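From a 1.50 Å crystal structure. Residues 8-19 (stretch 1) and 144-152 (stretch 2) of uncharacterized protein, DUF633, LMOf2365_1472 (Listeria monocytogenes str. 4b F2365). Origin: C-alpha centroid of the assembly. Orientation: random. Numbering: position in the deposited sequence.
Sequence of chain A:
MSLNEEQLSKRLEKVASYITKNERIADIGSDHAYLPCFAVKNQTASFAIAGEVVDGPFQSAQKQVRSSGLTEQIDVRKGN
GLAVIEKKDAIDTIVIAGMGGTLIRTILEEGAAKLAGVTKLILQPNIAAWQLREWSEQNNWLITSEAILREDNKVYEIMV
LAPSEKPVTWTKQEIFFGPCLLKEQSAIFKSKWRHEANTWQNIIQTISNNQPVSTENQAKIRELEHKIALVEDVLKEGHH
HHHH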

# COMPACT_ATOMS: atom_id res chain seq x y z
N LEU A 8 14.62 -6.48 9.23
CA LEU A 8 13.77 -6.02 8.12
C LEU A 8 14.18 -4.62 7.67
O LEU A 8 14.72 -3.83 8.46
CB LEU A 8 12.30 -5.94 8.54
CG LEU A 8 11.54 -7.23 8.81
CD1 LEU A 8 10.09 -6.94 9.18
CD2 LEU A 8 11.58 -8.20 7.65
N SER A 9 13.89 -4.29 6.40
CA SER A 9 13.97 -2.90 5.97
C SER A 9 13.00 -2.04 6.81
O SER A 9 12.04 -2.57 7.38
CB SER A 9 13.59 -2.76 4.48
OG SER A 9 12.23 -3.07 4.27
N LYS A 10 13.25 -0.73 6.85
CA LYS A 10 12.36 0.17 7.60
C LYS A 10 10.95 0.11 7.02
O LYS A 10 9.96 0.20 7.73
CB LYS A 10 12.88 1.61 7.60
CG LYS A 10 14.17 1.74 8.35
CD LYS A 10 13.90 1.85 9.86
CE LYS A 10 15.15 2.38 10.59
NZ LYS A 10 16.07 1.25 10.86
N ARG A 11 10.88 -0.03 5.70
CA ARG A 11 9.58 -0.16 5.01
C ARG A 11 8.83 -1.40 5.50
O ARG A 11 7.63 -1.32 5.87
CB ARG A 11 9.81 -0.22 3.49
CG ARG A 11 8.55 -0.38 2.65
CD ARG A 11 8.91 -0.49 1.18
NE ARG A 11 9.69 -1.71 0.95
CZ ARG A 11 9.18 -2.87 0.52
NH1 ARG A 11 7.88 -2.99 0.27
NH2 ARG A 11 9.97 -3.93 0.38
N LEU A 12 9.49 -2.55 5.47
CA LEU A 12 8.81 -3.78 5.89
C LEU A 12 8.59 -3.84 7.38
O LEU A 12 7.60 -4.42 7.80
CB LEU A 12 9.52 -5.03 5.36
CG LEU A 12 9.38 -5.21 3.85
CD1 LEU A 12 10.31 -6.40 3.46
CD2 LEU A 12 7.95 -5.43 3.38
N GLU A 13 9.46 -3.20 8.16
CA GLU A 13 9.29 -3.12 9.60
C GLU A 13 8.02 -2.32 9.90
O GLU A 13 7.21 -2.71 10.77
CB GLU A 13 10.51 -2.46 10.23
CG GLU A 13 10.41 -2.33 11.77
CD GLU A 13 11.68 -1.81 12.38
OE1 GLU A 13 12.09 -0.67 12.07
OE2 GLU A 13 12.31 -2.55 13.16
N LYS A 14 7.82 -1.24 9.14
CA LYS A 14 6.62 -0.43 9.38
C LYS A 14 5.38 -1.21 9.03
O LYS A 14 4.40 -1.17 9.75
CB LYS A 14 6.71 0.96 8.68
CG LYS A 14 5.57 1.92 9.09
CD LYS A 14 5.65 2.19 10.61
CE LYS A 14 4.83 3.39 11.00
NZ LYS A 14 4.93 3.56 12.49
N VAL A 15 5.42 -1.93 7.89
CA VAL A 15 4.30 -2.74 7.49
C VAL A 15 3.96 -3.78 8.60
O VAL A 15 2.79 -3.93 8.98
CB VAL A 15 4.60 -3.43 6.12
CG1 VAL A 15 3.59 -4.48 5.84
CG2 VAL A 15 4.63 -2.39 4.98
N ALA A 16 5.00 -4.49 9.07
CA ALA A 16 4.89 -5.52 10.12
C ALA A 16 4.36 -4.95 11.42
O ALA A 16 3.71 -5.68 12.18
CB ALA A 16 6.22 -6.18 10.34
N SER A 17 4.61 -3.66 11.65
CA SER A 17 4.23 -3.05 12.95
C SER A 17 2.71 -3.01 13.12
O SER A 17 2.23 -2.79 14.23
CB SER A 17 4.80 -1.63 13.10
OG SER A 17 4.04 -0.71 12.36
N TYR A 18 1.96 -3.19 12.04
CA TYR A 18 0.51 -3.21 12.06
C TYR A 18 -0.07 -4.59 12.26
O TYR A 18 -1.28 -4.74 12.29
CB TYR A 18 -0.05 -2.55 10.80
CG TYR A 18 0.29 -1.06 10.75
CD1 TYR A 18 -0.25 -0.16 11.68
CD2 TYR A 18 1.14 -0.57 9.76
CE1 TYR A 18 0.05 1.21 11.63
CE2 TYR A 18 1.45 0.83 9.68
CZ TYR A 18 0.88 1.69 10.61
OH TYR A 18 1.18 3.04 10.56
N ILE A 19 0.80 -5.58 12.44
CA ILE A 19 0.34 -6.96 12.74
C ILE A 19 0.59 -7.11 14.23
O ILE A 19 1.71 -7.04 14.66
CB ILE A 19 1.20 -8.00 11.98
CG1 ILE A 19 1.02 -7.82 10.47
CG2 ILE A 19 0.83 -9.43 12.40
CD1 ILE A 19 2.02 -8.61 9.58
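Stretch 2 (144-152) TSEAILRED

Residues 144-151 of stretch 2 form an extended strand, already under way before Thr-144, that runs almost antiparallel to the helix beginning at Lys-10: the angle between their N-to-C directions is 157°, and the axes approach to 9.2 Å. The register follows from this direction, with Glu-151 nearest Lys-10 (CA to CA 6.9 Å), Ala-147 nearest Lys-14 (CA to CA 7.9 Å) and Ser-145 nearest Tyr-18 (CA to CA 8.6 Å). Strand alternation turns the CA-to-CB bonds of Ser-145, Ala-147, Leu-149 and Glu-151 toward stretch 1, and those of Glu-146, Ile-148 and Arg-150 away.

Glu-151, which has the largest area covered, extends its side chain (chi1 and chi2 both t) to the start of the helix. There the first backbone NH groups have no preceding turn to bond to, and the carboxylate accepts from two of them: Lys-10 N to Glu-151 OE2 is 2.9 Å, and Arg-11 N to Glu-151 OE1 is also 2.9 Å. The next NH is taken within stretch 1, where Ser-9 caps the helix through Leu-12 N to Ser-9 OG at 3.0 Å. A water accepts from Arg-11 NE (2.9 Å) and donates to Glu-151 OE1 (2.8 Å), adding a second link between these residues.

One strand repeat earlier, Leu-149 (chi1 p) makes the apolar centre of the contact. Its CD2 lies 3.6 Å from Lys-14 CB and 4.1 Å from Lys-10 O, and its CD1 is 4.1 Å from Arg-11 CA, so the side chain packs along the first turn of the helix and on to Lys-14. Ala-147 touches two residues: its CB is 3.5 Å from Lys-14 CE and 3.5 Å from Tyr-18 OH. Beyond the helix, the Tyr-18 ring meets Ser-145 obliquely, CE1 to Ser-145 CB 3.6 Å.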

# COMPACT_ATOMS: atom_id res chain seq x y z
N THR A 144 -7.81 2.99 8.86
CA THR A 144 -7.64 3.19 10.28
C THR A 144 -6.29 3.68 10.72
O THR A 144 -6.17 4.28 11.77
CB THR A 144 -7.93 1.89 11.02
OG1 THR A 144 -7.10 0.87 10.49
CG2 THR A 144 -9.39 1.48 10.75
N SER A 145 -5.26 3.47 9.89
CA SER A 145 -3.93 3.96 10.18
C SER A 145 -3.26 4.18 8.83
O SER A 145 -3.61 3.53 7.86
CB SER A 145 -3.07 2.93 10.93
OG SER A 145 -3.49 2.76 12.29
N GLU A 146 -2.32 5.15 8.84
CA GLU A 146 -1.38 5.31 7.69
C GLU A 146 -0.06 5.78 8.19
O GLU A 146 0.08 6.37 9.28
CB GLU A 146 -1.91 6.35 6.68
CG GLU A 146 -3.31 6.05 6.12
CD GLU A 146 -3.79 7.13 5.12
OE1 GLU A 146 -4.00 8.29 5.59
OE2 GLU A 146 -3.93 6.78 3.94
N ALA A 147 0.95 5.51 7.36
CA ALA A 147 2.29 5.98 7.63
C ALA A 147 2.92 6.42 6.32
O ALA A 147 2.57 5.92 5.26
CB ALA A 147 3.14 4.91 8.30
N ILE A 148 3.88 7.32 6.46
CA ILE A 148 4.70 7.76 5.32
C ILE A 148 6.12 7.76 5.81
O ILE A 148 6.40 8.23 6.92
CB ILE A 148 4.20 9.13 4.68
CG1 ILE A 148 4.85 9.36 3.32
CG2 ILE A 148 4.27 10.29 5.64
CD1 ILE A 148 4.21 10.48 2.50
N LEU A 149 7.02 7.19 5.01
CA LEU A 149 8.41 7.14 5.44
C LEU A 149 9.31 7.31 4.24
O LEU A 149 8.87 7.19 3.08
CB LEU A 149 8.70 5.83 6.20
CG LEU A 149 8.48 4.50 5.48
CD1 LEU A 149 9.74 3.91 4.81
CD2 LEU A 149 7.92 3.49 6.48
N ARG A 150 10.57 7.61 4.50
CA ARG A 150 11.56 7.70 3.43
C ARG A 150 12.65 6.66 3.71
O ARG A 150 13.16 6.58 4.82
CB ARG A 150 12.10 9.14 3.33
CG ARG A 150 13.07 9.37 2.15
CD ARG A 150 13.37 10.83 1.77
NE ARG A 150 13.05 11.82 2.81
CZ ARG A 150 12.13 12.78 2.67
NH1 ARG A 150 11.90 13.63 3.64
NH2 ARG A 150 11.45 12.89 1.53
N GLU A 151 12.96 5.83 2.73
CA GLU A 151 14.06 4.88 2.86
C GLU A 151 14.80 4.84 1.52
O GLU A 151 14.17 4.73 0.46
CB GLU A 151 13.54 3.48 3.25
CG GLU A 151 14.64 2.43 3.44
CD GLU A 151 14.17 1.16 4.12
OE1 GLU A 151 13.03 0.66 3.84
OE2 GLU A 151 14.97 0.61 4.91
N ASP A 152 16.13 4.91 1.57
CA ASP A 152 16.99 4.97 0.35
C ASP A 152 16.53 6.08 -0.63
O ASP A 152 16.40 5.85 -1.85
CB ASP A 152 17.05 3.60 -0.36
CG ASP A 152 17.68 2.51 0.49
OD1 ASP A 152 18.48 2.81 1.39
OD2 ASP A 152 17.36 1.33 0.27
O HOH W 1 12.38 -0.67 1.45